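Local coordinates for protein glycoside hydrolase family 43 (Halothermothrix orenii, PDB 4QQS) that hydrolyses glycosidic bonds with a five-bladed beta-propeller, shows alpha-L-arabinofuranosidase activity and probably takes part in xylan breakdown, at residues A[74-79]-A[83-88]; A[128-131]-A[137-140]; A[100-105]-A[111-116]. All blocks are in the same frame, centred on the assembly; numbering follows the deposited sequence.

How the contacts relate
Each contact is an antiparallel hairpin of the propeller, but at different depth. Contacts 1 and 2 are buried, their centres about 11 and 12 Å from the centre of the chain, whereas contact 3 is partly buried, about 18 Å out. Contacts 1 and 3 belong to one four-stranded blade, where strands 82-90 and 96-103 are neighbours; contact 2 lies in the next sheet along the chain and touches contact 1 through polar and apolar side chains. Contact 1 has a sodium ligand on one face of its strands and apolar side chains on the other, contact 2 is chiefly aromatic and isoleucine packing, and contact 3, the blade's outer edge, brings in lysines and a beta bulge.

Contact 1: A[74-79]-A[83-88]; sequences PEVIFY and FYMTYS. With NA (sodium ion), chain D.
Three donors converge on the carbonyl oxygen of E75: the backbone N of T86 at 2.9 Å, the CA-H of M85, and a water whose bond to it is weak. The same water also donates to OG1 of T86 (3.0 Å), so the threonine hydroxyl finds a polar partner in a buried place. E75 with T86, and I77 with Y84, are the hydrogen-bonded pairs of this antiparallel hairpin. Beyond CG the glutamate chain runs extended (chi2 -157°) away from T86, carrying OE2 to within 2.1 Å of the sodium ion, where a carboxylate suits the cation; four waters and H256 complete the site, while OE1 is hydrogen-bonded to H128. The face bearing V76, F78, F83 and M85 is apolar. There, CG2 of V76 meets the CE methyl of M85 at 3.7 Å, and CD1 of F78 lies over one face of the F83 ring, 3.6 Å from its CZ. Y79 turns its edge toward the face of Y84 in an offset edge-to-face pair, centroids 6.0 Å apart. V76 and F83 rest on L21 of strand 16-23, V76 and M85 on Y30 of strand 26-32, while I77 and T86 pack against I129 of strand 124-131.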
loop_
_atom_site.group_PDB
_atom_site.type_symbol
_atom_site.label_atom_id
_atom_site.label_comp_id
_atom_site.label_asym_id
_atom_site.label_seq_id
_atom_site.Cartn_x
_atom_site.Cartn_y
_atom_site.Cartn_z
ATOM N N PRO A 74 -0.222 -2.174 -6.770
ATOM C CA PRO A 74 0.800 -3.209 -6.873
ATOM C C PRO A 74 1.774 -3.139 -5.706
ATOM O O PRO A 74 2.104 -2.042 -5.246
ATOM C CB PRO A 74 1.516 -2.840 -8.169
ATOM C CG PRO A 74 1.450 -1.352 -8.195
ATOM C CD PRO A 74 0.074 -1.019 -7.630
ATOM N N GLU A 75 2.257 -4.287 -5.258
ATOM C CA GLU A 75 3.317 -4.325 -4.257
ATOM C C GLU A 75 4.301 -5.396 -4.661
ATOM O O GLU A 75 3.903 -6.437 -5.179
ATOM C CB GLU A 75 2.777 -4.638 -2.881
ATOM C CG GLU A 75 1.819 -3.623 -2.343
ATOM C CD GLU A 75 1.747 -3.682 -0.804
ATOM O OE1 GLU A 75 2.498 -4.451 -0.177
ATOM O OE2 GLU A 75 0.933 -2.966 -0.207
ATOM N N VAL A 76 5.581 -5.133 -4.420
ATOM C CA VAL A 76 6.654 -6.012 -4.850
ATOM C C VAL A 76 7.604 -6.340 -3.701
ATOM O O VAL A 76 8.115 -5.436 -3.044
ATOM C CB VAL A 76 7.438 -5.360 -6.005
ATOM C CG1 VAL A 76 8.577 -6.249 -6.458
ATOM C CG2 VAL A 76 6.508 -5.057 -7.175
ATOM N N ILE A 77 7.827 -7.634 -3.475
ATOM C CA ILE A 77 8.805 -8.102 -2.495
ATOM C C ILE A 77 9.923 -8.872 -3.185
ATOM O O ILE A 77 9.745 -9.385 -4.281
ATOM C CB ILE A 77 8.168 -9.000 -1.397
ATOM C CG1 ILE A 77 7.596 -10.296 -1.976
ATOM C CG2 ILE A 77 7.098 -8.215 -0.654
ATOM C CD1 ILE A 77 7.114 -11.285 -0.928
ATOM N N PHE A 78 11.079 -8.916 -2.534
ATOM C CA PHE A 78 12.183 -9.766 -2.954
ATOM C C PHE A 78 12.209 -10.970 -2.018
ATOM O O PHE A 78 12.458 -10.818 -0.821
ATOM C CB PHE A 78 13.491 -8.993 -2.899
ATOM C CG PHE A 78 14.667 -9.769 -3.399
ATOM C CD1 PHE A 78 14.808 -10.039 -4.743
ATOM C CD2 PHE A 78 15.639 -10.225 -2.522
ATOM C CE1 PHE A 78 15.893 -10.748 -5.201
ATOM C CE2 PHE A 78 16.723 -10.935 -2.984
ATOM C CZ PHE A 78 16.842 -11.193 -4.323
ATOM N N TYR A 79 11.909 -12.150 -2.564
ATOM C CA TYR A 79 11.648 -13.361 -1.770
ATOM C C TYR A 79 12.121 -14.530 -2.581
ATOM O O TYR A 79 11.831 -14.591 -3.764
ATOM C CB TYR A 79 10.139 -13.491 -1.500
ATOM C CG TYR A 79 9.667 -14.715 -0.721
ATOM C CD1 TYR A 79 9.824 -14.788 0.659
ATOM C CD2 TYR A 79 9.020 -15.767 -1.359
ATOM C CE1 TYR A 79 9.364 -15.876 1.374
ATOM C CE2 TYR A 79 8.568 -16.868 -0.641
ATOM C CZ TYR A 79 8.742 -16.915 0.726
ATOM O OH TYR A 79 8.284 -17.986 1.463
ATOM N N PHE A 83 11.639 -11.445 -7.555
ATOM C CA PHE A 83 10.651 -10.429 -7.226
ATOM C C PHE A 83 9.255 -10.962 -7.443
ATOM O O PHE A 83 8.965 -11.542 -8.481
ATOM C CB PHE A 83 10.887 -9.162 -8.049
ATOM C CG PHE A 83 12.248 -8.581 -7.837
ATOM C CD1 PHE A 83 13.333 -9.030 -8.571
ATOM C CD2 PHE A 83 12.462 -7.636 -6.852
ATOM C CE1 PHE A 83 14.595 -8.526 -8.340
ATOM C CE2 PHE A 83 13.727 -7.124 -6.628
ATOM C CZ PHE A 83 14.785 -7.572 -7.373
ATOM N N TYR A 84 8.397 -10.773 -6.448
ATOM C CA TYR A 84 6.992 -11.149 -6.530
ATOM C C TYR A 84 6.140 -9.899 -6.408
ATOM O O TYR A 84 6.327 -9.102 -5.499
ATOM C CB TYR A 84 6.599 -12.115 -5.416
ATOM C CG TYR A 84 7.162 -13.502 -5.563
ATOM C CD1 TYR A 84 8.418 -13.813 -5.088
ATOM C CD2 TYR A 84 6.420 -14.512 -6.159
ATOM C CE1 TYR A 84 8.929 -15.080 -5.197
ATOM C CE2 TYR A 84 6.931 -15.791 -6.283
ATOM C CZ TYR A 84 8.188 -16.068 -5.795
ATOM O OH TYR A 84 8.721 -17.335 -5.891
ATOM N N MET A 85 5.195 -9.756 -7.333
ATOM C CA MET A 85 4.251 -8.657 -7.336
ATOM C C MET A 85 2.848 -9.176 -7.066
ATOM O O MET A 85 2.385 -10.095 -7.727
ATOM C CB MET A 85 4.243 -7.946 -8.686
ATOM C CG MET A 85 3.284 -6.753 -8.738
ATOM S SD MET A 85 3.172 -5.944 -10.344
ATOM C CE MET A 85 4.759 -5.123 -10.444
ATOM N N THR A 86 2.174 -8.576 -6.097
ATOM C CA THR A 86 0.741 -8.740 -5.956
ATOM C C THR A 86 0.059 -7.506 -6.516
ATOM O O THR A 86 0.626 -6.412 -6.524
ATOM C CB THR A 86 0.320 -8.925 -4.479
ATOM O OG1 THR A 86 0.883 -7.880 -3.681
ATOM C CG2 THR A 86 0.769 -10.272 -3.940
ATOM N N TYR A 87 -1.168 -7.690 -6.981
ATOM C CA TYR A 87 -1.974 -6.594 -7.486
ATOM C C TYR A 87 -3.400 -7.082 -7.571
ATOM O O TYR A 87 -3.660 -8.279 -7.415
ATOM C CB TYR A 87 -1.485 -6.121 -8.858
ATOM C CG TYR A 87 -1.596 -7.117 -9.999
ATOM C CD1 TYR A 87 -0.598 -8.053 -10.242
ATOM C CD2 TYR A 87 -2.682 -7.097 -10.865
ATOM C CE1 TYR A 87 -0.666 -8.924 -11.321
ATOM C CE2 TYR A 87 -2.762 -7.960 -11.943
ATOM C CZ TYR A 87 -1.754 -8.873 -12.166
ATOM O OH TYR A 87 -1.863 -9.706 -13.258
ATOM N N SER A 88 -4.332 -6.183 -7.885
ATOM C CA SER A 88 -5.687 -6.613 -8.180
ATOM C C SER A 88 -6.156 -6.008 -9.492
ATOM O O SER A 88 -5.646 -4.985 -9.944
ATOM C CB SER A 88 -6.650 -6.294 -7.030
ATOM O OG SER A 88 -6.771 -4.902 -6.814
HETATM NA NA NA D . -0.459 -1.424 -0.405
HETATM O O HOH W 1 3.733 -8.242 -2.830
HETATM O O HOH W 2 -0.403 0.287 1.554
HETATM O O HOH W 3 1.045 -0.390 -1.556
HETATM O O HOH W 4 -2.020 -2.697 0.851
HETATM O O HOH W 5 -1.438 -2.707 -1.969
#

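Contact 2: A[128-131]-A[137-140]; sequences HIFI and PYIY
H128 and Y140 pair at the buried end of an antiparallel beta hairpin, part of a propeller blade. The bond from Y140 N to H128 O is short, 2.8 Å, and almost straight at 175°; its return partner, H128 N to Y140 O, is bent to 138°. With ND1 of the histidine taken by E75, the carbon CD2 is what lies beside CD1 of Y140, the two rings pointing the same way. The tyrosine also reaches diagonally across to the partner strand: its CE1 comes to 3.9 Å from CB of F130, and H128 O sits in the plane of its ring, at the edge. A tyrosine suits this place because its long ring fills the apolar layer against V199 while its OH, hydrogen-bonded to P230 O, is satisfied at the far end. On the other face, buried I129 and I139 bring their CG1 atoms 4.2 Å apart. Toward the turn, Y138 and I131 are partly exposed. Y138 runs beside buried F130, its CD1 4.1 Å from F130 CD2. The closest side-chain approach lies at this more open end, where I131, bent at chi2 (-57°), lays its CD1 against CB of P137 at 3.5 Å.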
loop_
_atom_site.group_PDB
_atom_site.type_symbol
_atom_site.label_atom_id
_atom_site.label_comp_id
_atom_site.label_asym_id
_atom_site.label_seq_id
_atom_site.Cartn_x
_atom_site.Cartn_y
_atom_site.Cartn_z
ATOM N N HIS A 128 -0.939 -7.211 0.535
ATOM C CA HIS A 128 0.337 -6.834 1.103
ATOM C C HIS A 128 0.932 -8.091 1.721
ATOM O O HIS A 128 0.351 -8.665 2.623
ATOM C CB HIS A 128 0.140 -5.766 2.173
ATOM C CG HIS A 128 1.375 -5.486 2.959
ATOM N ND1 HIS A 128 2.449 -4.806 2.437
ATOM C CD2 HIS A 128 1.723 -5.828 4.225
ATOM C CE1 HIS A 128 3.409 -4.751 3.348
ATOM N NE2 HIS A 128 2.993 -5.354 4.443
ATOM N N ILE A 129 2.081 -8.527 1.223
ATOM C CA ILE A 129 2.750 -9.693 1.774
ATOM C C ILE A 129 3.861 -9.236 2.707
ATOM O O ILE A 129 4.746 -8.483 2.309
ATOM C CB ILE A 129 3.303 -10.636 0.668
ATOM C CG1 ILE A 129 2.156 -11.181 -0.188
ATOM C CG2 ILE A 129 4.083 -11.794 1.302
ATOM C CD1 ILE A 129 2.597 -12.008 -1.395
ATOM N N PHE A 130 3.779 -9.694 3.947
ATOM C CA PHE A 130 4.749 -9.447 5.006
ATOM C C PHE A 130 5.496 -10.738 5.288
ATOM O O PHE A 130 4.878 -11.750 5.594
ATOM C CB PHE A 130 4.005 -8.984 6.268
ATOM C CG PHE A 130 4.861 -8.954 7.508
ATOM C CD1 PHE A 130 5.864 -8.016 7.665
ATOM C CD2 PHE A 130 4.666 -9.878 8.513
ATOM C CE1 PHE A 130 6.652 -8.005 8.813
ATOM C CE2 PHE A 130 5.440 -9.868 9.641
ATOM C CZ PHE A 130 6.435 -8.933 9.794
ATOM N N ILE A 131 6.821 -10.693 5.177
ATOM C CA ILE A 131 7.657 -11.828 5.515
ATOM C C ILE A 131 8.249 -11.568 6.907
ATOM O O ILE A 131 9.013 -10.622 7.100
ATOM C CB ILE A 131 8.788 -12.046 4.474
ATOM C CG1 ILE A 131 8.231 -12.119 3.044
ATOM C CG2 ILE A 131 9.576 -13.303 4.809
ATOM C CD1 ILE A 131 7.201 -13.184 2.814
ATOM N N PRO A 137 5.529 -16.196 5.608
ATOM C CA PRO A 137 4.778 -15.174 4.882
ATOM C C PRO A 137 3.345 -15.041 5.377
ATOM O O PRO A 137 2.683 -16.031 5.707
ATOM C CB PRO A 137 4.782 -15.704 3.446
ATOM C CG PRO A 137 4.945 -17.188 3.571
ATOM C CD PRO A 137 5.578 -17.478 4.880
ATOM N N TYR A 138 2.878 -13.798 5.405
ATOM C CA TYR A 138 1.500 -13.474 5.709
ATOM C C TYR A 138 0.987 -12.502 4.667
ATOM O O TYR A 138 1.698 -11.593 4.277
ATOM C CB TYR A 138 1.388 -12.816 7.086
ATOM C CG TYR A 138 1.880 -13.682 8.214
ATOM C CD1 TYR A 138 3.220 -13.690 8.577
ATOM C CD2 TYR A 138 1.014 -14.516 8.905
ATOM C CE1 TYR A 138 3.683 -14.488 9.601
ATOM C CE2 TYR A 138 1.473 -15.336 9.933
ATOM C CZ TYR A 138 2.813 -15.314 10.269
ATOM O OH TYR A 138 3.294 -16.099 11.294
ATOM N N ILE A 139 -0.244 -12.698 4.226
ATOM C CA ILE A 139 -0.885 -11.766 3.318
ATOM C C ILE A 139 -1.997 -11.027 4.043
ATOM O O ILE A 139 -2.857 -11.636 4.674
ATOM C CB ILE A 139 -1.382 -12.464 2.022
ATOM C CG1 ILE A 139 -1.860 -11.416 1.008
ATOM C CG2 ILE A 139 -2.456 -13.503 2.306
ATOM C CD1 ILE A 139 -2.151 -11.991 -0.375
ATOM N N TYR A 140 -1.939 -9.703 3.954
ATOM C CA TYR A 140 -2.975 -8.805 4.452
ATOM C C TYR A 140 -3.698 -8.296 3.221
ATOM O O TYR A 140 -3.065 -7.950 2.245
ATOM C CB TYR A 140 -2.325 -7.636 5.227
ATOM C CG TYR A 140 -1.609 -8.101 6.460
ATOM C CD1 TYR A 140 -0.309 -8.580 6.401
ATOM C CD2 TYR A 140 -2.239 -8.102 7.685
ATOM C CE1 TYR A 140 0.324 -9.074 7.530
ATOM C CE2 TYR A 140 -1.610 -8.577 8.826
ATOM C CZ TYR A 140 -0.324 -9.071 8.744
ATOM O OH TYR A 140 0.333 -9.586 9.824
#

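Contact 3: A[100-105]-A[111-116]; sequences LASSKS and KNIKAP
K111 pairs with S102 where the second strand of a hairpin begins, a hairpin broken by a classic beta bulge along the outer edge of a propeller blade. Its N gives a nearly straight bond (169°) to S102 O, its O accepts from S102 N, and its aliphatic CG passes beside S102 O. Next, N112 comes so near A101 that their CA atoms are 3.9 Å apart, and CB of A101 lies 3.2 Å from K111 O, a fit for which the small alanine is well suited. The amide OD1 of N112 is hydrogen-bonded to Y87 OH. I113 opens the bulge: its N meets L100 O in the carbonyl plane, on a lone pair, at 2.8 Å. With CG1 set between the backbone N and the carbonyl carbon (chi1 65°), CD1 is brought to 3.7 Å from CD2 of L100, while CG2 faces S102 OG. Cutting I113 back to an alanine would probably strip L100 of an apolar partner and open a gap beside Y84. K114, whose NZ is hydrogen-bonded to L168 O, is the second bulge residue facing L100. K114 N is the other donor to L100 O, at 3.1 Å, and K114 O takes the N-H of L100, tilted 35° from the carbonyl plane.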
loop_
_atom_site.group_PDB
_atom_site.type_symbol
_atom_site.label_atom_id
_atom_site.label_comp_id
_atom_site.label_asym_id
_atom_site.label_seq_id
_atom_site.Cartn_x
_atom_site.Cartn_y
_atom_site.Cartn_z
ATOM N N LEU A 100 -0.945 -12.795 -8.423
ATOM C CA LEU A 100 0.466 -12.914 -8.099
ATOM C C LEU A 100 1.285 -13.112 -9.372
ATOM O O LEU A 100 0.967 -13.982 -10.188
ATOM C CB LEU A 100 0.678 -14.113 -7.177
ATOM C CG LEU A 100 2.096 -14.337 -6.646
ATOM C CD1 LEU A 100 2.487 -13.237 -5.678
ATOM C CD2 LEU A 100 2.225 -15.703 -5.983
ATOM N N ALA A 101 2.347 -12.322 -9.509
ATOM C CA ALA A 101 3.253 -12.359 -10.652
ATOM C C ALA A 101 4.691 -12.347 -10.138
ATOM O O ALA A 101 4.940 -12.021 -8.975
ATOM C CB ALA A 101 3.012 -11.169 -11.556
ATOM N N SER A 102 5.643 -12.670 -11.012
ATOM C CA SER A 102 7.047 -12.633 -10.623
ATOM C C SER A 102 7.953 -12.151 -11.751
ATOM O O SER A 102 7.573 -12.144 -12.920
ATOM C CB SER A 102 7.494 -14.002 -10.122
ATOM O OG SER A 102 7.589 -14.923 -11.192
ATOM N N SER A 103 9.167 -11.756 -11.380
ATOM C CA SER A 103 10.177 -11.309 -12.329
ATOM C C SER A 103 11.549 -11.531 -11.731
ATOM O O SER A 103 11.724 -11.515 -10.517
ATOM C CB SER A 103 10.010 -9.817 -12.627
ATOM O OG SER A 103 10.958 -9.378 -13.588
ATOM N N LYS A 104 12.534 -11.727 -12.591
ATOM C CA LYS A 104 13.918 -11.801 -12.145
ATOM C C LYS A 104 14.517 -10.409 -11.922
ATOM O O LYS A 104 15.571 -10.280 -11.303
ATOM C CB LYS A 104 14.746 -12.611 -13.141
ATOM C CG LYS A 104 14.391 -14.097 -13.129
ATOM C CD LYS A 104 14.800 -14.756 -11.806
ATOM C CE LYS A 104 14.553 -16.261 -11.785
ATOM N NZ LYS A 104 14.936 -16.859 -10.469
ATOM N N SER A 105 13.848 -9.376 -12.424
ATOM C CA SER A 105 14.329 -7.995 -12.333
ATOM C C SER A 105 13.257 -7.082 -11.750
ATOM O O SER A 105 12.077 -7.272 -12.034
ATOM C CB SER A 105 14.674 -7.486 -13.731
ATOM O OG SER A 105 14.724 -6.064 -13.755
ATOM N N LYS A 111 5.538 -11.564 -14.878
ATOM C CA LYS A 111 4.657 -12.538 -15.503
ATOM C C LYS A 111 3.774 -13.183 -14.448
ATOM O O LYS A 111 4.239 -13.562 -13.367
ATOM C CB LYS A 111 5.454 -13.612 -16.238
ATOM C CG LYS A 111 6.233 -14.550 -15.360
ATOM C CD LYS A 111 6.925 -15.621 -16.185
ATOM C CE LYS A 111 7.598 -16.643 -15.291
ATOM N NZ LYS A 111 8.228 -17.736 -16.070
ATOM N N ASN A 112 2.489 -13.311 -14.750
ATOM C CA ASN A 112 1.565 -13.929 -13.812
ATOM C C ASN A 112 1.973 -15.352 -13.502
ATOM O O ASN A 112 2.320 -16.128 -14.396
ATOM C CB ASN A 112 0.153 -13.930 -14.383
ATOM C CG ASN A 112 -0.438 -12.546 -14.457
ATOM O OD1 ASN A 112 -0.097 -11.670 -13.659
ATOM N ND2 ASN A 112 -1.338 -12.335 -15.412
ATOM N N ILE A 113 1.921 -15.688 -12.220
ATOM C CA ILE A 113 2.106 -17.057 -11.784
ATOM C C ILE A 113 0.838 -17.673 -11.186
ATOM O O ILE A 113 0.635 -18.869 -11.345
ATOM C CB ILE A 113 3.364 -17.256 -10.910
ATOM C CG1 ILE A 113 3.266 -16.497 -9.594
ATOM C CG2 ILE A 113 4.621 -16.874 -11.729
ATOM C CD1 ILE A 113 4.478 -16.690 -8.694
ATOM N N LYS A 114 -0.026 -16.875 -10.564
ATOM C CA LYS A 114 -1.356 -17.342 -10.172
ATOM C C LYS A 114 -2.288 -16.136 -10.209
ATOM O O LYS A 114 -2.258 -15.277 -9.338
ATOM C CB LYS A 114 -1.343 -18.040 -8.808
ATOM C CG LYS A 114 -2.579 -18.882 -8.557
ATOM C CD LYS A 114 -2.444 -19.749 -7.330
ATOM C CE LYS A 114 -3.717 -20.506 -7.008
ATOM N NZ LYS A 114 -3.445 -21.498 -5.941
ATOM N N ALA A 115 -3.096 -16.090 -11.259
ATOM C CA ALA A 115 -3.970 -14.964 -11.528
ATOM C C ALA A 115 -5.342 -15.504 -11.915
ATOM O O ALA A 115 -5.503 -16.005 -13.015
ATOM C CB ALA A 115 -3.388 -14.105 -12.643
ATOM N N PRO A 116 -6.331 -15.426 -11.009
ATOM C CA PRO A 116 -6.268 -14.844 -9.663
ATOM C C PRO A 116 -5.546 -15.748 -8.666
ATOM O O PRO A 116 -5.474 -16.980 -8.833
ATOM C CB PRO A 116 -7.737 -14.712 -9.280
ATOM C CG PRO A 116 -8.398 -15.846 -9.973
ATOM C CD PRO A 116 -7.663 -15.990 -11.292
#